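Local atomic coordinates of alpha-catenin-like protein hmp-1 (Caenorhabditis elegans, PDB entry 5XA5), a protein that binds beta-catenin, cadherin and actin filaments at cell junctions and is required for cell migration and shape changes during embryonic body enclosure and elongation. Residues L26-Q31 with K136-A141; P44-P47 with G53-A56; T68-I73 with E91-V96; I170-L175 with T222-F227; I188-R193 with A208-L213. All coordinates share one frame; numbering follows the deposited sequence.

All five contacts belong to the all-helical N-terminal part of this vinculin/alpha-catenin family protein and are strung along its length. Interactions 1 and 3 lie 14 Å apart between centres and touch: Phe137 CD1 packs 3.7 Å from Leu93 N, and Leu140 CD2 lies 3.8 Å from Ala92 CB. Interaction 2 lies 27 Å from each of them, centre to centre, and uses the same helix 51-74 as interaction 3. A chain of another protein packs against parts of all three. Interactions 4 and 5, with centres 24 Å apart, both join helix 169-196 to helix 200-229. Helix 117-165 carries one side of interaction 1 and also touches residues of interactions 3, 4 and 5.

Interaction 1: residues L26-Q31 with K136-A141; sequences LKQITQ and KFLILA
Gln28 and Leu138 meet across the two helices with their side chains at about a right angle, the amide oxygen OE1 of Gln28 lying 4.0 Å from the CD1 methyl of Leu138. The axes of the two short segments run antiparallel at 170° and come to 10.1 Å at their closest, a gap spanned by long side chains. Gln28 reaches over as an extended chain beyond CG; CG stands beside the backbone N (chi1 -74°), and its NE2 makes a weak hydrogen bond back to Asn24. Leu138 has the same first-torsion setting and sends CD1 between Gln28 and Ile29. In one of two modelled conformers, and to that extent doubtfully, Ile29 CG2 approaches Leu138 CD1 at 4.5 Å, while Ile29 CD1 meets Ile139 CD1 methyl to methyl at 4.3 Å. Val20 of the preceding loop touches both isoleucines. Gln28 and Leu138 also pack against a chain of another protein, as does Phe137, consistent with the beta-catenin binding of this family member. All the cross-helix contacts are methyl contacts at 4.0 Å or longer, so the two helices are held here by weak dispersion forces rather than by polar bonds.

Interaction 2: residues P44-P47 with G53-A56; sequences PLKP and GLVA
Leu54 points from helix 51-74 toward the loop 44-47, where the side chains of Leu45 and Lys46 receive it. Its CB carries the chain off the helix, and the first approach comes at CG, which lies 4.1 Å from Leu45 CD2. One branch, CD1, goes on to that same methyl and makes the firm apolar contact of the pair, Leu54 CD1 to Leu45 CD2 at 3.7 Å. The other branch, CD2, faces the ammonium end of Lys46, with Lys46 NZ at 3.2 Å from Leu54 CD2. That approach is short for a nitrogen and a methyl. The lysine is exposed and its first two torsions (chi1 32°, chi2 -133°) are far from staggered, so the exact place of NZ is doubtful. The arrangement is a proline-flanked loop folding back on the first turn of the helix it leads into: helix 51-74 begins a few residues after Pro47, and Gly53 N is hydrogen-bonded to Thr50 OG1 close to its start. Leu45 reaches Leu54 by its tip, with CG set beside the backbone N (chi1 -68°), and crosses it at a slant. A chain of another protein packs on the loop, placing an aromatic side chain against Leu45 and acidic side chains against Pro44 and Lys46. Val55 packs on Ile104, Arg108 and Val111 of helix 83-112 and also meets an apolar side chain of the other protein.

Interaction 3: residues T68-I73 with E91-V96; sequences TGSFAI and EALGAV
Leu93 is the side chain that fills this contact, pressing its CD2 methyl against the backbone of helix 51-74 at Gly69 and Ser70. The two helices run antiparallel at 175°, and the CA atoms of Gly69 and Leu93 come within 7.1 Å although the axes are 10.8 Å apart. The tight part lies over the peptide that links Gly69 to Ser70. Because Gly69 has no side chain in the way, Leu93 CD2 settles 3.9 Å from Gly69 C and 3.7 Å from Ser70 N. Leu93 reaches this spot with CG opposite its own backbone N (chi1 -164°), which swings the two methyls out across the interface. Ile73, one turn further along, closes the buried flank: its CD1 lies 4.0 Å from Leu93 CD2, and the two side chains slide past each other in opposite directions.

The looser side is that of Ser70, which is partly exposed. Its OG lies 3.8 Å from Leu93 CD2, a contact of mere proximity, since the hydroxyl is hydrogen-bonded to Leu66 O within its own helix. Beyond the pair, Leu93 is enclosed by Phe65 and Leu66 of helix 51-74 and by Phe137 of helix 117-165, while Ile73 also packs on Ile86, Leu89 and His90 of helix 83-112. Thr68 and Ala72, on another face of helix 51-74, touch apolar side chains of another protein's chain, which also packs on Phe137 of helix 117-165.

Interaction 4: residues I170-L175 with T222-F227; sequences IKVDDL and TSTRTF
Asp173 OD1 is gripped by two groups: Arg225 NE, at 3.0 Å, and the hydroxyl of Tyr221. The bond from NE is nearly straight, with an N-H...O angle of 168°, and lies in the guanidinium plane. It meets OD1 from the syn side, somewhat out of the carboxylate plane. Arg225 NH2 takes the other oxygen, Asp173 OD2, at 3.2 Å on its syn lone pair. Arg225 is built in two conformers; one of them makes this nearly coplanar, side-on, two-pronged salt bridge, and its hold on the rotation of either group is less certain for that. The extended chain, with chi1 trans (-165°), carries NE across to Asp173, where the segment axes, antiparallel at 166°, approach to 9.8 Å. Next to the ion pair Val172 CG1 packs 4.1 Å from Arg225 CB. The same methyl lies 3.6 Å from OG1 of Thr224, also modelled in two conformers, whose main partner is Leu220 O, one turn back. The contact packs consecutive antiparallel helices, 169-196 and 200-229, of a helical bundle, as in the vinculin/alpha-catenin family. Val172 and Thr224 both rest on Met163 of helix 117-165, while Ser223 and Phe227 turn to helix 234-258.

Interaction 5: residues I188-R193 with A208-L213; sequences ITVRRR and AARSAL
Helices 169-196 and 200-229 form a hairpin of consecutive, broadly antiparallel helices in the bundle of this vinculin/alpha-catenin family protein, and Val190 and Arg210 come nearest each other here, their CA atoms 7.3 Å apart. Val190 CG1 packs on the start of the arginine chain, 4.0 Å from Arg210 CB. From there Arg210 heads away from its backbone N (chi1 -174°) and bends at chi3 (66°) to turn one face of its guanidinium toward the edge of that of Arg191. The aliphatic parts touch first, Arg191 CG at 3.7 Å from Arg210 CD. The two guanidinium groups then meet edge over face: their planes are 79° apart, and Arg191 NH2 stands 3.1 Å above the plane of Arg210, offset toward its rim, with Arg210 NH1 3.2 Å away. These two nitrogens are both donors and share no hydrogen bond. Asp187 makes salt bridges to both cations, OD1 to Arg210 NH1 and OD2 to Arg191 NE, and probably steadies their close approach. Deeper in, Val190 rests on Leu206. Ala209 and Ala212 pack on helix 234-258, Leu213 bridges that helix and helix 169-196, and Thr189 and Arg193 join helix 169-196 to helix 117-165, Arg193 through a salt bridge to Asp142.

Interaction 1: residues L26-Q31 with K136-A141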
# COMPACT_ATOMS: atom_id res chain seq x y z
N LEU A 26 -7.46 -6.46 -0.28
CA LEU A 26 -8.13 -7.73 0.02
C LEU A 26 -9.21 -8.01 -1.02
O LEU A 26 -9.29 -9.12 -1.55
CB LEU A 26 -8.75 -7.71 1.43
CG LEU A 26 -9.43 -9.02 1.86
CD1 LEU A 26 -8.46 -10.20 1.73
CD2 LEU A 26 -9.96 -8.93 3.28
N LYS A 27 -10.02 -7.00 -1.35
CA LYS A 27 -11.11 -7.23 -2.31
C LYS A 27 -10.56 -7.53 -3.69
O LYS A 27 -11.06 -8.42 -4.38
CB LYS A 27 -12.04 -6.02 -2.38
CG LYS A 27 -12.87 -5.88 -1.10
CD LYS A 27 -14.08 -4.98 -1.29
CE LYS A 27 -13.67 -3.60 -1.76
NZ LYS A 27 -12.75 -2.95 -0.79
N GLN A 28 -9.52 -6.80 -4.08
CA GLN A 28 -8.91 -7.02 -5.39
C GLN A 28 -8.34 -8.42 -5.51
O GLN A 28 -8.55 -9.10 -6.51
CB GLN A 28 -7.81 -5.99 -5.66
CG GLN A 28 -8.31 -4.60 -5.99
CD GLN A 28 -7.18 -3.63 -6.28
OE1 GLN A 28 -6.67 -3.57 -7.40
NE2 GLN A 28 -6.78 -2.87 -5.26
N ILE A 29 -7.59 -8.86 -4.51
CA ILE A 29 -6.97 -10.18 -4.60
C ILE A 29 -8.03 -11.27 -4.47
O ILE A 29 -7.89 -12.33 -5.07
CB ILE A 29 -5.83 -10.40 -3.55
CG1 ILE A 29 -6.36 -10.42 -2.11
CG2 ILE A 29 -4.73 -9.34 -3.70
CD1 ILE A 29 -5.27 -10.66 -1.08
N THR A 30 -9.11 -11.01 -3.74
CA THR A 30 -10.17 -12.01 -3.64
C THR A 30 -10.80 -12.21 -5.01
O THR A 30 -11.09 -13.35 -5.41
CB THR A 30 -11.21 -11.58 -2.60
OG1 THR A 30 -10.55 -11.48 -1.33
CG2 THR A 30 -12.32 -12.59 -2.49
N GLN A 31 -10.98 -11.12 -5.75
CA GLN A 31 -11.49 -11.21 -7.12
C GLN A 31 -10.53 -12.01 -8.00
O GLN A 31 -10.94 -12.91 -8.72
CB GLN A 31 -11.68 -9.83 -7.74
CG GLN A 31 -12.79 -9.00 -7.16
CD GLN A 31 -12.71 -7.55 -7.62
OE1 GLN A 31 -12.42 -7.28 -8.79
NE2 GLN A 31 -12.98 -6.62 -6.71
N LYS A 136 0.40 -10.89 -5.36
CA LYS A 136 1.58 -10.74 -4.51
C LYS A 136 2.19 -9.35 -4.69
O LYS A 136 2.68 -8.75 -3.72
CB LYS A 136 2.62 -11.83 -4.81
CG LYS A 136 2.31 -13.14 -4.11
CD LYS A 136 3.23 -14.27 -4.54
CE LYS A 136 2.83 -15.57 -3.84
NZ LYS A 136 3.67 -16.72 -4.26
N PHE A 137 2.14 -8.82 -5.91
CA PHE A 137 2.63 -7.47 -6.16
C PHE A 137 1.82 -6.44 -5.39
O PHE A 137 2.38 -5.52 -4.81
CB PHE A 137 2.61 -7.12 -7.66
CG PHE A 137 3.08 -5.71 -7.94
CD1 PHE A 137 4.43 -5.43 -8.04
CD2 PHE A 137 2.18 -4.67 -8.11
CE1 PHE A 137 4.87 -4.15 -8.28
CE2 PHE A 137 2.63 -3.37 -8.36
CZ PHE A 137 3.98 -3.12 -8.44
N LEU A 138 0.50 -6.60 -5.38
CA LEU A 138 -0.34 -5.65 -4.68
C LEU A 138 -0.10 -5.70 -3.18
O LEU A 138 -0.18 -4.67 -2.52
CB LEU A 138 -1.83 -5.90 -4.97
CG LEU A 138 -2.24 -5.73 -6.43
CD1 LEU A 138 -3.70 -6.05 -6.59
CD2 LEU A 138 -1.96 -4.31 -6.87
N ILE A 139 0.17 -6.90 -2.65
CA ILE A 139 0.39 -7.06 -1.21
C ILE A 139 1.68 -6.37 -0.82
O ILE A 139 1.75 -5.67 0.20
CB ILE A 139 0.44 -8.55 -0.81
CG1 ILE A 139 -0.98 -9.14 -0.80
CG2 ILE A 139 1.04 -8.72 0.57
CD1 ILE A 139 -1.00 -10.65 -0.68
N LEU A 140 2.70 -6.58 -1.64
CA LEU A 140 3.97 -5.90 -1.43
C LEU A 140 3.81 -4.39 -1.58
O LEU A 140 4.37 -3.61 -0.80
CB LEU A 140 5.02 -6.44 -2.40
CG LEU A 140 6.36 -5.72 -2.33
CD1 LEU A 140 6.95 -5.89 -0.93
CD2 LEU A 140 7.30 -6.27 -3.39
N ALA A 141 3.02 -3.97 -2.57
CA ALA A 141 2.77 -2.54 -2.78
C ALA A 141 2.15 -1.88 -1.56
O ALA A 141 2.51 -0.76 -1.21
CB ALA A 141 1.87 -2.32 -4.00

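Interaction 2: residues P44-P47 with G53-A56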
# COMPACT_ATOMS: atom_id res chain seq x y z
N PRO A 44 -19.25 -17.77 -26.03
CA PRO A 44 -18.68 -17.44 -27.34
C PRO A 44 -17.91 -16.12 -27.30
O PRO A 44 -17.95 -15.39 -26.31
CB PRO A 44 -19.91 -17.34 -28.25
CG PRO A 44 -21.03 -17.00 -27.33
CD PRO A 44 -20.72 -17.64 -26.01
N LEU A 45 -17.19 -15.86 -28.38
CA LEU A 45 -16.50 -14.59 -28.56
C LEU A 45 -17.49 -13.44 -28.54
O LEU A 45 -18.60 -13.56 -29.07
CB LEU A 45 -15.74 -14.58 -29.89
CG LEU A 45 -14.54 -15.53 -30.01
CD1 LEU A 45 -14.11 -15.66 -31.46
CD2 LEU A 45 -13.39 -15.03 -29.15
N LYS A 46 -17.10 -12.32 -27.93
CA LYS A 46 -17.92 -11.12 -28.02
C LYS A 46 -17.96 -10.69 -29.48
O LYS A 46 -17.07 -11.06 -30.26
CB LYS A 46 -17.38 -10.01 -27.11
CG LYS A 46 -15.87 -9.99 -26.91
CD LYS A 46 -15.53 -9.84 -25.43
CE LYS A 46 -14.04 -9.87 -25.18
NZ LYS A 46 -13.45 -11.18 -25.53
N PRO A 47 -19.00 -9.93 -29.87
CA PRO A 47 -19.10 -9.52 -31.28
C PRO A 47 -17.86 -8.78 -31.77
O PRO A 47 -17.38 -7.85 -31.10
CB PRO A 47 -20.33 -8.60 -31.27
CG PRO A 47 -21.16 -9.13 -30.14
CD PRO A 47 -20.15 -9.48 -29.08
N GLY A 53 -7.31 -11.92 -31.28
CA GLY A 53 -7.62 -10.70 -30.54
C GLY A 53 -7.63 -10.89 -29.03
O GLY A 53 -7.26 -9.97 -28.28
N LEU A 54 -8.07 -12.06 -28.56
CA LEU A 54 -8.06 -12.34 -27.12
C LEU A 54 -6.64 -12.30 -26.58
O LEU A 54 -6.39 -11.76 -25.50
CB LEU A 54 -8.67 -13.71 -26.82
CG LEU A 54 -10.17 -13.89 -26.96
CD1 LEU A 54 -10.58 -15.36 -26.81
CD2 LEU A 54 -10.89 -13.03 -25.94
N VAL A 55 -5.71 -12.87 -27.33
CA VAL A 55 -4.31 -12.89 -26.93
C VAL A 55 -3.74 -11.47 -27.01
O VAL A 55 -2.98 -11.05 -26.14
CB VAL A 55 -3.49 -13.86 -27.80
CG1 VAL A 55 -2.01 -13.80 -27.43
CG2 VAL A 55 -4.03 -15.28 -27.68
N ALA A 56 -4.10 -10.74 -28.07
CA ALA A 56 -3.62 -9.37 -28.24
C ALA A 56 -4.03 -8.49 -27.07
O ALA A 56 -3.22 -7.71 -26.55
CB ALA A 56 -4.13 -8.78 -29.56

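Interaction 3: residues T68-I73 with E91-V96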
# COMPACT_ATOMS: atom_id res chain seq x y z
N THR A 68 2.42 1.02 -15.94
CA THR A 68 1.84 1.75 -14.81
C THR A 68 2.58 1.40 -13.52
O THR A 68 2.88 2.27 -12.68
CB THR A 68 0.34 1.44 -14.69
OG1 THR A 68 -0.32 1.91 -15.87
CG2 THR A 68 -0.25 2.12 -13.46
N GLY A 69 2.89 0.11 -13.37
CA GLY A 69 3.64 -0.37 -12.22
C GLY A 69 5.00 0.31 -12.11
O GLY A 69 5.40 0.73 -11.02
N SER A 70 5.72 0.41 -13.23
CA SER A 70 7.02 1.08 -13.24
C SER A 70 6.92 2.55 -12.86
O SER A 70 7.75 3.06 -12.11
CB SER A 70 7.68 0.96 -14.63
OG SER A 70 7.66 -0.38 -15.09
N PHE A 71 5.91 3.22 -13.40
CA PHE A 71 5.69 4.63 -13.09
C PHE A 71 5.38 4.80 -11.60
O PHE A 71 5.94 5.68 -10.94
CB PHE A 71 4.54 5.18 -13.94
CG PHE A 71 4.25 6.63 -13.71
CD1 PHE A 71 5.07 7.61 -14.25
CD2 PHE A 71 3.15 7.03 -12.97
CE1 PHE A 71 4.81 8.94 -14.05
CE2 PHE A 71 2.88 8.36 -12.76
CZ PHE A 71 3.71 9.32 -13.31
N ALA A 72 4.49 3.95 -11.08
CA ALA A 72 4.08 4.00 -9.67
C ALA A 72 5.28 3.84 -8.75
O ALA A 72 5.41 4.54 -7.74
CB ALA A 72 3.02 2.92 -9.38
N ILE A 73 6.16 2.90 -9.09
CA ILE A 73 7.34 2.63 -8.29
C ILE A 73 8.31 3.82 -8.32
O ILE A 73 8.87 4.20 -7.29
CB ILE A 73 8.07 1.35 -8.77
CG1 ILE A 73 7.23 0.10 -8.52
CG2 ILE A 73 9.41 1.20 -8.07
CD1 ILE A 73 7.77 -1.15 -9.25
N GLU A 91 11.33 -6.67 -8.37
CA GLU A 91 11.34 -8.13 -8.41
C GLU A 91 9.93 -8.69 -8.56
O GLU A 91 9.68 -9.60 -9.36
CB GLU A 91 11.98 -8.69 -7.14
CG GLU A 91 12.30 -10.17 -7.20
CD GLU A 91 12.93 -10.68 -5.91
OE1 GLU A 91 12.92 -9.93 -4.91
OE2 GLU A 91 13.44 -11.82 -5.91
N ALA A 92 9.00 -8.14 -7.79
CA ALA A 92 7.61 -8.61 -7.83
C ALA A 92 6.95 -8.25 -9.15
O ALA A 92 6.15 -9.02 -9.68
CB ALA A 92 6.82 -8.02 -6.68
N LEU A 93 7.28 -7.08 -9.69
CA LEU A 93 6.76 -6.68 -10.99
C LEU A 93 7.33 -7.59 -12.07
O LEU A 93 6.65 -7.91 -13.05
CB LEU A 93 7.10 -5.22 -11.29
CG LEU A 93 6.31 -4.56 -12.42
CD1 LEU A 93 4.80 -4.63 -12.14
CD2 LEU A 93 6.76 -3.13 -12.63
N GLY A 94 8.58 -8.01 -11.90
CA GLY A 94 9.22 -8.91 -12.83
C GLY A 94 8.52 -10.26 -12.87
O GLY A 94 8.44 -10.90 -13.91
N ALA A 95 7.99 -10.68 -11.73
CA ALA A 95 7.27 -11.95 -11.67
C ALA A 95 5.97 -11.86 -12.47
O ALA A 95 5.52 -12.86 -13.05
CB ALA A 95 7.00 -12.35 -10.23
N VAL A 96 5.36 -10.68 -12.50
CA VAL A 96 4.19 -10.45 -13.34
C VAL A 96 4.57 -10.51 -14.82
O VAL A 96 3.88 -11.13 -15.63
CB VAL A 96 3.50 -9.10 -13.02
CG1 VAL A 96 2.36 -8.83 -13.99
CG2 VAL A 96 2.97 -9.11 -11.59

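Interaction 4: residues I170-L175 with T222-F227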
# COMPACT_ATOMS: atom_id res chain seq x y z
N ILE A 170 12.13 31.55 19.88
CA ILE A 170 11.94 31.67 18.43
C ILE A 170 12.09 30.31 17.73
O ILE A 170 11.32 29.99 16.80
CB ILE A 170 12.92 32.69 17.84
CG1 ILE A 170 12.54 34.10 18.30
CG2 ILE A 170 12.93 32.64 16.33
CD1 ILE A 170 13.48 35.18 17.81
N LYS A 171 13.04 29.50 18.17
CA LYS A 171 13.17 28.15 17.61
C LYS A 171 11.96 27.29 17.95
O LYS A 171 11.50 26.53 17.11
CB LYS A 171 14.45 27.46 18.10
CG LYS A 171 15.69 27.81 17.30
CD LYS A 171 16.93 27.18 17.93
CE LYS A 171 18.21 27.81 17.42
NZ LYS A 171 19.39 27.24 18.14
N VAL A 172 11.46 27.38 19.18
CA VAL A 172 10.33 26.56 19.57
C VAL A 172 9.10 26.90 18.72
O VAL A 172 8.40 26.01 18.23
CB VAL A 172 9.99 26.72 21.07
CG1 VAL A 172 8.68 25.99 21.38
CG2 VAL A 172 11.14 26.19 21.95
N ASP A 173 8.86 28.18 18.52
CA ASP A 173 7.74 28.59 17.65
C ASP A 173 7.91 28.15 16.20
O ASP A 173 6.96 27.68 15.58
CB ASP A 173 7.56 30.10 17.69
CG ASP A 173 6.87 30.58 18.95
OD1 ASP A 173 6.33 29.74 19.70
OD2 ASP A 173 6.87 31.80 19.19
N ASP A 174 9.12 28.29 15.66
CA ASP A 174 9.35 27.92 14.27
C ASP A 174 9.23 26.41 14.08
O ASP A 174 8.67 25.94 13.09
CB ASP A 174 10.73 28.39 13.79
CG ASP A 174 10.80 29.89 13.62
OD1 ASP A 174 9.73 30.53 13.50
OD2 ASP A 174 11.93 30.44 13.59
N LEU A 175 9.76 25.65 15.03
CA LEU A 175 9.63 24.20 14.93
C LEU A 175 8.17 23.78 15.11
O LEU A 175 7.73 22.87 14.44
CB LEU A 175 10.53 23.50 15.95
CG LEU A 175 12.01 23.60 15.57
CD1 LEU A 175 12.86 23.25 16.79
CD2 LEU A 175 12.32 22.66 14.42
N THR A 222 3.38 23.92 24.35
CA THR A 222 3.31 24.94 25.37
C THR A 222 4.20 24.59 26.57
O THR A 222 4.76 25.48 27.19
CB THR A 222 1.86 25.21 25.83
OG1 THR A 222 1.22 23.99 26.18
CG2 THR A 222 1.07 25.84 24.69
N SER A 223 4.40 23.30 26.85
CA SER A 223 5.30 22.92 27.94
C SER A 223 6.75 23.24 27.58
O SER A 223 7.51 23.69 28.44
CB SER A 223 5.17 21.43 28.27
OG SER A 223 5.76 20.66 27.23
N THR A 224 7.15 23.02 26.33
CA THR A 224 8.51 23.34 25.91
C THR A 224 8.74 24.85 25.88
O THR A 224 9.79 25.35 26.26
CB THR A 224 8.86 22.73 24.51
OG1 THR A 224 7.94 23.18 23.50
CG2 THR A 224 8.82 21.21 24.58
N ARG A 225 7.73 25.59 25.42
CA ARG A 225 7.87 27.03 25.31
C ARG A 225 7.97 27.66 26.70
O ARG A 225 8.77 28.56 26.91
CB ARG A 225 6.68 27.61 24.55
CG ARG A 225 6.86 29.03 24.08
CD ARG A 225 5.61 29.47 23.36
NE ARG A 225 5.83 30.62 22.49
CZ ARG A 225 5.75 31.88 22.90
NH1 ARG A 225 5.46 32.16 24.17
NH2 ARG A 225 5.96 32.87 22.04
N THR A 226 7.18 27.17 27.65
CA THR A 226 7.22 27.70 29.01
C THR A 226 8.57 27.35 29.65
O THR A 226 9.17 28.16 30.33
CB THR A 226 6.07 27.13 29.86
OG1 THR A 226 4.82 27.64 29.38
CG2 THR A 226 6.24 27.50 31.33
N PHE A 227 9.05 26.13 29.40
CA PHE A 227 10.30 25.70 30.02
C PHE A 227 11.53 26.45 29.49
O PHE A 227 12.48 26.68 30.24
CB PHE A 227 10.49 24.20 29.84
CG PHE A 227 11.72 23.67 30.51
CD1 PHE A 227 11.88 23.79 31.88
CD2 PHE A 227 12.73 23.08 29.78
CE1 PHE A 227 13.02 23.31 32.51
CE2 PHE A 227 13.87 22.60 30.39
CZ PHE A 227 14.02 22.72 31.76

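Interaction 5: residues I188-R193 with A208-L213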
# COMPACT_ATOMS: atom_id res chain seq x y z
N ILE A 188 -4.28 13.16 8.01
CA ILE A 188 -5.07 12.80 6.84
C ILE A 188 -4.78 11.37 6.38
O ILE A 188 -5.70 10.59 6.16
CB ILE A 188 -4.82 13.75 5.66
CG1 ILE A 188 -5.26 15.17 6.02
CG2 ILE A 188 -5.55 13.27 4.40
CD1 ILE A 188 -4.71 16.24 5.10
N THR A 189 -3.50 11.02 6.25
CA THR A 189 -3.13 9.72 5.73
C THR A 189 -3.48 8.61 6.72
O THR A 189 -3.89 7.51 6.34
CB THR A 189 -1.63 9.65 5.38
OG1 THR A 189 -0.87 9.58 6.59
CG2 THR A 189 -1.22 10.88 4.60
N VAL A 190 -3.34 8.90 8.01
CA VAL A 190 -3.67 7.90 9.02
C VAL A 190 -5.18 7.63 9.10
O VAL A 190 -5.60 6.48 9.26
CB VAL A 190 -3.14 8.33 10.40
CG1 VAL A 190 -3.78 7.53 11.51
CG2 VAL A 190 -1.65 8.16 10.40
N ARG A 191 -5.99 8.68 8.99
CA ARG A 191 -7.45 8.49 8.97
C ARG A 191 -7.87 7.64 7.79
O ARG A 191 -8.75 6.77 7.91
CB ARG A 191 -8.15 9.85 8.93
CG ARG A 191 -8.26 10.52 10.28
CD ARG A 191 -8.82 11.92 10.14
NE ARG A 191 -8.96 12.57 11.44
CZ ARG A 191 -10.08 13.13 11.88
NH1 ARG A 191 -11.17 13.11 11.12
NH2 ARG A 191 -10.12 13.70 13.08
N ARG A 192 -7.26 7.88 6.64
CA ARG A 192 -7.60 7.11 5.44
C ARG A 192 -7.14 5.66 5.59
O ARG A 192 -7.86 4.74 5.19
CB ARG A 192 -7.00 7.73 4.18
CG ARG A 192 -7.55 9.12 3.88
CD ARG A 192 -6.91 9.74 2.64
NE ARG A 192 -7.47 9.19 1.41
CZ ARG A 192 -6.76 8.59 0.46
NH1 ARG A 192 -5.45 8.45 0.60
NH2 ARG A 192 -7.36 8.13 -0.63
N ARG A 193 -5.96 5.47 6.18
CA ARG A 193 -5.47 4.12 6.43
C ARG A 193 -6.42 3.38 7.37
O ARG A 193 -6.71 2.19 7.17
CB ARG A 193 -4.05 4.16 7.03
CG ARG A 193 -3.47 2.79 7.30
CD ARG A 193 -3.37 2.04 6.01
NE ARG A 193 -2.77 0.72 6.20
CZ ARG A 193 -2.54 -0.12 5.20
NH1 ARG A 193 -2.84 0.23 3.96
NH2 ARG A 193 -2.03 -1.32 5.45
N ALA A 208 -6.91 5.53 17.97
CA ALA A 208 -6.61 5.94 19.33
C ALA A 208 -5.26 6.63 19.37
O ALA A 208 -5.11 7.66 20.04
CB ALA A 208 -6.63 4.76 20.27
N ALA A 209 -4.29 6.06 18.68
CA ALA A 209 -2.95 6.66 18.62
C ALA A 209 -3.00 8.02 17.91
O ALA A 209 -2.33 8.97 18.35
CB ALA A 209 -1.96 5.71 17.94
N ARG A 210 -3.77 8.11 16.82
CA ARG A 210 -3.99 9.39 16.15
C ARG A 210 -4.52 10.46 17.12
O ARG A 210 -4.00 11.57 17.19
CB ARG A 210 -4.96 9.23 14.96
CG ARG A 210 -5.10 10.50 14.12
CD ARG A 210 -6.48 10.61 13.47
NE ARG A 210 -7.52 10.78 14.48
CZ ARG A 210 -7.90 11.95 14.99
NH1 ARG A 210 -7.32 13.07 14.59
NH2 ARG A 210 -8.85 12.00 15.91
N SER A 211 -5.55 10.09 17.87
CA SER A 211 -6.14 11.02 18.82
C SER A 211 -5.12 11.47 19.87
O SER A 211 -5.07 12.65 20.23
CB SER A 211 -7.35 10.37 19.49
OG SER A 211 -8.32 10.05 18.52
N ALA A 212 -4.33 10.52 20.36
CA ALA A 212 -3.32 10.82 21.38
C ALA A 212 -2.28 11.78 20.83
O ALA A 212 -1.87 12.72 21.51
CB ALA A 212 -2.67 9.55 21.88
N LEU A 213 -1.83 11.55 19.59
CA LEU A 213 -0.90 12.49 18.98
C LEU A 213 -1.51 13.89 18.88
O LEU A 213 -0.84 14.87 19.21
CB LEU A 213 -0.48 12.00 17.58
CG LEU A 213 0.39 12.97 16.76
CD1 LEU A 213 1.70 13.28 17.49
CD2 LEU A 213 0.66 12.46 15.34